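Local coordinates for uncharacterized protein (Enterococcus faecalis, PDB 3L1W) that is of uncharacterised function but belongs to the endonuclease/exonuclease/phosphatase family and may act as a 3'-5' RNA exonuclease, at residues E80-L93 / P109-T121. Residues are numbered along the deposited sequence; the frame is centred on the assembly and turned at random.
With EDO (1,2-ethanediol), chain K; SO4 (sulfate ion), chain G.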
loop_
_atom_site.group_PDB
_atom_site.type_symbol
_atom_site.label_atom_id
_atom_site.label_comp_id
_atom_site.label_asym_id
_atom_site.label_seq_id
_atom_site.Cartn_x
_atom_site.Cartn_y
_atom_site.Cartn_z
ATOM N N GLU A 80 -19.286 -3.484 -5.989
ATOM C CA GLU A 80 -20.201 -4.022 -6.995
ATOM C C GLU A 80 -19.802 -3.745 -8.443
ATOM O O GLU A 80 -20.274 -4.426 -9.358
ATOM C CB GLU A 80 -21.629 -3.548 -6.717
ATOM C CG GLU A 80 -22.254 -4.241 -5.510
ATOM C CD GLU A 80 -23.653 -3.740 -5.202
ATOM O OE1 GLU A 80 -24.460 -3.602 -6.143
ATOM O OE2 GLU A 80 -23.946 -3.490 -4.017
ATOM N N GLN A 81 -18.925 -2.773 -8.659
ATOM C CA GLN A 81 -18.418 -2.529 -10.004
ATOM C C GLN A 81 -17.377 -3.572 -10.396
ATOM O O GLN A 81 -17.023 -3.690 -11.566
ATOM C CB GLN A 81 -17.780 -1.145 -10.105
ATOM C CG GLN A 81 -18.743 0.016 -10.004
ATOM C CD GLN A 81 -18.090 1.320 -10.442
ATOM O OE1 GLN A 81 -17.517 2.047 -9.629
ATOM N NE2 GLN A 81 -18.157 1.609 -11.740
ATOM N N LYS A 82 -16.871 -4.307 -9.408
ATOM C CA LYS A 82 -15.818 -5.296 -9.634
ATOM C C LYS A 82 -16.322 -6.730 -9.480
ATOM O O LYS A 82 -15.938 -7.622 -10.245
ATOM C CB LYS A 82 -14.651 -5.052 -8.669
ATOM C CG LYS A 82 -13.957 -3.704 -8.883
ATOM C CD LYS A 82 -12.795 -3.518 -7.931
ATOM C CE LYS A 82 -12.060 -2.195 -8.193
ATOM N NZ LYS A 82 -11.028 -1.930 -7.143
ATOM N N VAL A 83 -17.160 -6.962 -8.474
ATOM C CA VAL A 83 -17.758 -8.284 -8.282
ATOM C C VAL A 83 -19.200 -8.139 -7.855
ATOM O O VAL A 83 -19.556 -7.191 -7.159
ATOM C CB VAL A 83 -17.028 -9.119 -7.211
ATOM C CG1 VAL A 83 -15.585 -9.413 -7.636
ATOM C CG2 VAL A 83 -17.064 -8.416 -5.858
ATOM N N GLN A 84 -20.034 -9.083 -8.265
ATOM C CA GLN A 84 -21.428 -9.054 -7.860
ATOM C C GLN A 84 -21.737 -10.270 -7.006
ATOM O O GLN A 84 -21.272 -11.371 -7.296
ATOM C CB GLN A 84 -22.347 -9.012 -9.084
ATOM C CG GLN A 84 -22.195 -7.743 -9.917
ATOM C CD GLN A 84 -20.974 -7.772 -10.826
ATOM O OE1 GLN A 84 -20.750 -8.744 -11.551
ATOM N NE2 GLN A 84 -20.184 -6.702 -10.800
ATOM N N ALA A 85 -22.508 -10.069 -5.943
ATOM C CA ALA A 85 -22.914 -11.182 -5.102
ATOM C C ALA A 85 -24.162 -11.797 -5.702
ATOM O O ALA A 85 -25.160 -11.100 -5.913
ATOM C CB ALA A 85 -23.184 -10.723 -3.684
ATOM N N ILE A 86 -24.111 -13.094 -5.985
ATOM C CA ILE A 86 -25.290 -13.783 -6.511
ATOM C C ILE A 86 -25.967 -14.720 -5.515
ATOM O O ILE A 86 -27.095 -15.162 -5.744
ATOM C CB ILE A 86 -24.996 -14.514 -7.838
ATOM C CG1 ILE A 86 -23.867 -15.526 -7.670
ATOM C CG2 ILE A 86 -24.631 -13.501 -8.921
ATOM C CD1 ILE A 86 -23.658 -16.399 -8.905
ATOM N N ASP A 87 -25.290 -15.008 -4.407
ATOM C CA ASP A 87 -25.874 -15.784 -3.315
ATOM C C ASP A 87 -25.050 -15.519 -2.061
ATOM O O ASP A 87 -23.859 -15.195 -2.153
ATOM C CB ASP A 87 -25.849 -17.280 -3.644
ATOM C CG ASP A 87 -26.807 -18.099 -2.784
ATOM O OD1 ASP A 87 -27.609 -17.511 -2.025
ATOM O OD2 ASP A 87 -26.768 -19.351 -2.896
ATOM N N THR A 88 -25.679 -15.625 -0.898
ATOM C CA THR A 88 -24.964 -15.469 0.363
ATOM C C THR A 88 -25.631 -16.284 1.462
ATOM O O THR A 88 -26.810 -16.642 1.367
ATOM C CB THR A 88 -24.905 -13.997 0.803
ATOM O OG1 THR A 88 -24.077 -13.875 1.967
ATOM C CG2 THR A 88 -26.300 -13.481 1.120
ATOM N N GLY A 89 -24.878 -16.575 2.515
ATOM C CA GLY A 89 -25.446 -17.265 3.646
ATOM C C GLY A 89 -24.478 -17.324 4.798
ATOM O O GLY A 89 -23.332 -16.871 4.695
ATOM N N TYR A 90 -24.954 -17.870 5.908
ATOM C CA TYR A 90 -24.099 -18.102 7.056
ATOM C C TYR A 90 -24.657 -19.219 7.909
ATOM O O TYR A 90 -25.836 -19.581 7.802
ATOM C CB TYR A 90 -23.927 -16.827 7.881
ATOM C CG TYR A 90 -25.166 -16.340 8.603
ATOM C CD1 TYR A 90 -25.298 -16.506 9.975
ATOM C CD2 TYR A 90 -26.174 -15.672 7.922
ATOM C CE1 TYR A 90 -26.414 -16.044 10.649
ATOM C CE2 TYR A 90 -27.300 -15.210 8.586
ATOM C CZ TYR A 90 -27.410 -15.399 9.950
ATOM O OH TYR A 90 -28.518 -14.939 10.620
ATOM N N PHE A 91 -23.796 -19.781 8.743
ATOM C CA PHE A 91 -24.195 -20.893 9.591
ATOM C C PHE A 91 -23.269 -20.957 10.792
ATOM O O PHE A 91 -22.184 -20.362 10.790
ATOM C CB PHE A 91 -24.156 -22.212 8.813
ATOM C CG PHE A 91 -22.844 -22.479 8.131
ATOM C CD1 PHE A 91 -21.841 -23.178 8.777
ATOM C CD2 PHE A 91 -22.611 -22.029 6.839
ATOM C CE1 PHE A 91 -20.632 -23.426 8.147
ATOM C CE2 PHE A 91 -21.410 -22.275 6.204
ATOM C CZ PHE A 91 -20.414 -22.974 6.856
ATOM N N TRP A 92 -23.714 -21.677 11.812
ATOM C CA TRP A 92 -22.947 -21.856 13.033
ATOM C C TRP A 92 -22.000 -23.045 12.914
ATOM O O TRP A 92 -22.311 -24.053 12.270
ATOM C CB TRP A 92 -23.893 -21.992 14.237
ATOM C CG TRP A 92 -24.400 -20.649 14.639
ATOM C CD1 TRP A 92 -23.865 -19.830 15.590
ATOM C CD2 TRP A 92 -25.496 -19.931 14.059
ATOM N NE1 TRP A 92 -24.572 -18.652 15.650
ATOM C CE2 TRP A 92 -25.577 -18.688 14.720
ATOM C CE3 TRP A 92 -26.425 -20.224 13.053
ATOM C CZ2 TRP A 92 -26.553 -17.740 14.415
ATOM C CZ3 TRP A 92 -27.395 -19.281 12.750
ATOM C CH2 TRP A 92 -27.450 -18.053 13.430
ATOM N N LEU A 93 -20.826 -22.905 13.514
ATOM C CA LEU A 93 -19.820 -23.948 13.463
ATOM C C LEU A 93 -20.049 -24.934 14.599
ATOM O O LEU A 93 -19.242 -25.040 15.530
ATOM C CB LEU A 93 -18.416 -23.332 13.531
ATOM C CG LEU A 93 -18.147 -22.189 12.544
ATOM C CD1 LEU A 93 -16.663 -21.815 12.546
ATOM C CD2 LEU A 93 -18.577 -22.532 11.132
ATOM N N PRO A 109 -20.509 -19.259 20.547
ATOM C CA PRO A 109 -21.025 -19.438 19.189
ATOM C C PRO A 109 -20.040 -18.848 18.193
ATOM O O PRO A 109 -19.425 -17.810 18.468
ATOM C CB PRO A 109 -22.335 -18.637 19.198
ATOM C CG PRO A 109 -22.689 -18.483 20.641
ATOM C CD PRO A 109 -21.383 -18.400 21.360
ATOM N N ARG A 110 -19.851 -19.535 17.070
ATOM C CA ARG A 110 -19.013 -19.040 15.992
ATOM C C ARG A 110 -19.786 -19.248 14.714
ATOM O O ARG A 110 -20.521 -20.231 14.581
ATOM C CB ARG A 110 -17.698 -19.818 15.903
ATOM C CG ARG A 110 -16.784 -19.637 17.089
ATOM C CD ARG A 110 -15.944 -18.395 16.949
ATOM N NE ARG A 110 -15.188 -18.143 18.170
ATOM C CZ ARG A 110 -14.388 -17.101 18.346
ATOM N NH1 ARG A 110 -14.228 -16.220 17.368
ATOM N NH2 ARG A 110 -13.743 -16.946 19.494
ATOM N N ILE A 111 -19.632 -18.329 13.774
ATOM C CA ILE A 111 -20.288 -18.504 12.494
ATOM C C ILE A 111 -19.281 -18.467 11.362
ATOM O O ILE A 111 -18.149 -18.001 11.520
ATOM C CB ILE A 111 -21.356 -17.426 12.234
ATOM C CG1 ILE A 111 -20.728 -16.032 12.244
ATOM C CG2 ILE A 111 -22.491 -17.532 13.265
ATOM C CD1 ILE A 111 -21.576 -14.989 11.525
ATOM N N ALA A 112 -19.698 -18.989 10.221
ATOM C CA ALA A 112 -19.017 -18.696 8.972
ATOM C C ALA A 112 -19.985 -17.931 8.098
ATOM O O ALA A 112 -21.191 -18.199 8.089
ATOM C CB ALA A 112 -18.558 -19.970 8.280
ATOM N N LEU A 113 -19.442 -16.968 7.361
ATOM C CA LEU A 113 -20.222 -16.148 6.447
ATOM C C LEU A 113 -19.650 -16.400 5.063
ATOM O O LEU A 113 -18.440 -16.306 4.866
ATOM C CB LEU A 113 -20.061 -14.665 6.815
ATOM C CG LEU A 113 -20.679 -13.618 5.876
ATOM C CD1 LEU A 113 -22.194 -13.798 5.763
ATOM C CD2 LEU A 113 -20.321 -12.175 6.287
ATOM N N TRP A 114 -20.505 -16.721 4.098
ATOM C CA TRP A 114 -20.012 -16.981 2.749
ATOM C C TRP A 114 -20.801 -16.204 1.695
ATOM O O TRP A 114 -21.928 -15.740 1.941
ATOM C CB TRP A 114 -20.046 -18.491 2.458
ATOM C CG TRP A 114 -21.441 -19.054 2.523
ATOM C CD1 TRP A 114 -22.062 -19.592 3.613
ATOM C CD2 TRP A 114 -22.391 -19.113 1.451
ATOM N NE1 TRP A 114 -23.340 -19.978 3.287
ATOM C CE2 TRP A 114 -23.564 -19.697 1.965
ATOM C CE3 TRP A 114 -22.362 -18.721 0.109
ATOM C CZ2 TRP A 114 -24.699 -19.906 1.179
ATOM C CZ3 TRP A 114 -23.485 -18.928 -0.667
ATOM C CH2 TRP A 114 -24.640 -19.518 -0.132
ATOM N N GLY A 115 -20.189 -16.054 0.526
ATOM C CA GLY A 115 -20.849 -15.438 -0.611
ATOM C C GLY A 115 -20.413 -16.093 -1.903
ATOM O O GLY A 115 -19.249 -16.489 -2.054
ATOM N N LEU A 116 -21.358 -16.233 -2.826
ATOM C CA LEU A 116 -21.048 -16.665 -4.179
ATOM C C LEU A 116 -21.032 -15.403 -5.023
ATOM O O LEU A 116 -22.013 -14.653 -5.049
ATOM C CB LEU A 116 -22.104 -17.651 -4.686
ATOM C CG LEU A 116 -21.758 -18.381 -5.986
ATOM C CD1 LEU A 116 -20.569 -19.322 -5.775
ATOM C CD2 LEU A 116 -22.970 -19.144 -6.511
ATOM N N PHE A 117 -19.905 -15.160 -5.684
ATOM C CA PHE A 117 -19.671 -13.911 -6.395
ATOM C C PHE A 117 -19.362 -14.175 -7.860
ATOM O O PHE A 117 -19.015 -15.295 -8.244
ATOM C CB PHE A 117 -18.488 -13.157 -5.774
ATOM C CG PHE A 117 -18.777 -12.578 -4.412
ATOM C CD1 PHE A 117 -18.528 -13.312 -3.261
ATOM C CD2 PHE A 117 -19.301 -11.298 -4.289
ATOM C CE1 PHE A 117 -18.797 -12.778 -2.007
ATOM C CE2 PHE A 117 -19.570 -10.756 -3.038
ATOM C CZ PHE A 117 -19.314 -11.489 -1.902
ATOM N N LYS A 118 -19.500 -13.143 -8.680
ATOM C CA LYS A 118 -18.975 -13.195 -10.037
ATOM C C LYS A 118 -18.228 -11.920 -10.332
ATOM O O LYS A 118 -18.722 -10.833 -10.037
ATOM C CB LYS A 118 -20.100 -13.332 -11.062
ATOM C CG LYS A 118 -20.669 -14.720 -11.213
ATOM C CD LYS A 118 -21.598 -14.745 -12.415
ATOM C CE LYS A 118 -22.425 -16.008 -12.445
ATOM N NZ LYS A 118 -23.476 -15.897 -13.474
ATOM N N GLU A 119 -17.048 -12.040 -10.932
ATOM C CA GLU A 119 -16.345 -10.862 -11.416
ATOM C C GLU A 119 -17.100 -10.259 -12.591
ATOM O O GLU A 119 -17.657 -10.981 -13.410
ATOM C CB GLU A 119 -14.926 -11.222 -11.856
ATOM C CG GLU A 119 -14.010 -11.600 -10.718
ATOM C CD GLU A 119 -12.557 -11.673 -11.158
ATOM O OE1 GLU A 119 -11.945 -10.602 -11.355
ATOM O OE2 GLU A 119 -12.034 -12.798 -11.300
ATOM N N THR A 120 -17.104 -8.933 -12.679
ATOM C CA THR A 120 -17.810 -8.241 -13.752
ATOM C C THR A 120 -17.484 -8.806 -15.140
ATOM O O THR A 120 -18.376 -9.007 -15.972
ATOM C CB THR A 120 -17.496 -6.739 -13.717
ATOM O OG1 THR A 120 -17.866 -6.216 -12.438
ATOM C CG2 THR A 120 -18.269 -6.005 -14.802
ATOM N N THR A 121 -16.205 -9.081 -15.367
ATOM C CA THR A 121 -15.711 -9.517 -16.668
ATOM C C THR A 121 -15.867 -11.022 -16.925
ATOM O O THR A 121 -15.897 -11.458 -18.074
ATOM C CB THR A 121 -14.227 -9.130 -16.833
ATOM O OG1 THR A 121 -13.678 -9.808 -17.967
ATOM C CG2 THR A 121 -13.432 -9.512 -15.585
HETATM C C1 EDO K . -25.780 -23.584 4.411
HETATM O O1 EDO K . -25.487 -24.244 3.170
HETATM C C2 EDO K . -24.823 -22.413 4.583
HETATM O O2 EDO K . -25.527 -21.189 4.826
HETATM S S SO4 G . -8.884 -4.983 -8.086
HETATM O O1 SO4 G . -8.895 -4.072 -6.939
HETATM O O2 SO4 G . -9.682 -4.384 -9.150
HETATM O O3 SO4 G . -7.513 -5.172 -8.548
HETATM O O4 SO4 G . -9.472 -6.267 -7.709
HETATM O O HOH W 1 -14.132 -7.469 -13.130
#
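The indole of Trp114 lies flat against the backbone of Thr88 and Gly89, with Gly89 N 3.4 Å from Trp114 CE2. With CG placed between its own backbone N and carbonyl carbon (chi1 61°), the ring folds back over strand 83-92, Gly89 N above its centre. Asp87 OD2 meets the six-membered rim at Trp114 CH2, the carboxylate nearly perpendicular to the ring, while Trp114 NE1 donates to O2 of an ethanediol, probably from the crystallisation liquor, at 2.9 Å. Trp114 O accepts from Gly89 N and, in one of two deposited conformers, from Thr88 OG1 (2.8 Å). Near Arg110, whose NE is salt-bridged to Asp134, packing is close: Ile111 CG2 sits over the five-membered ring of Trp92, 3.5 Å from its centroid, and Ala112 CB covers a face of Phe91. Strand 83-92 is outermost in one sheet of the DNase I-like sandwich, 111-119 its antiparallel neighbour; 126-132 continues the sheet, and Ile111 and Leu113 reach strands 59-64 and 73-78 of the other. A classic beta bulge sets Ile86 and Asp87 against Leu116, whose O takes Ile86 N at 2.8 Å and Asp87 N only weakly. From here toward Thr120 the contact opens to solvent: Ile86 lays CD1 on Leu116 CD2 (3.7 Å) and across the Lys118 chain, and Thr120 OG1 donates to Gln81 O (2.8 Å) while accepting from Gln84 NE2 (2.9 Å), which also donates to Glu80 O, both partners in the amide plane.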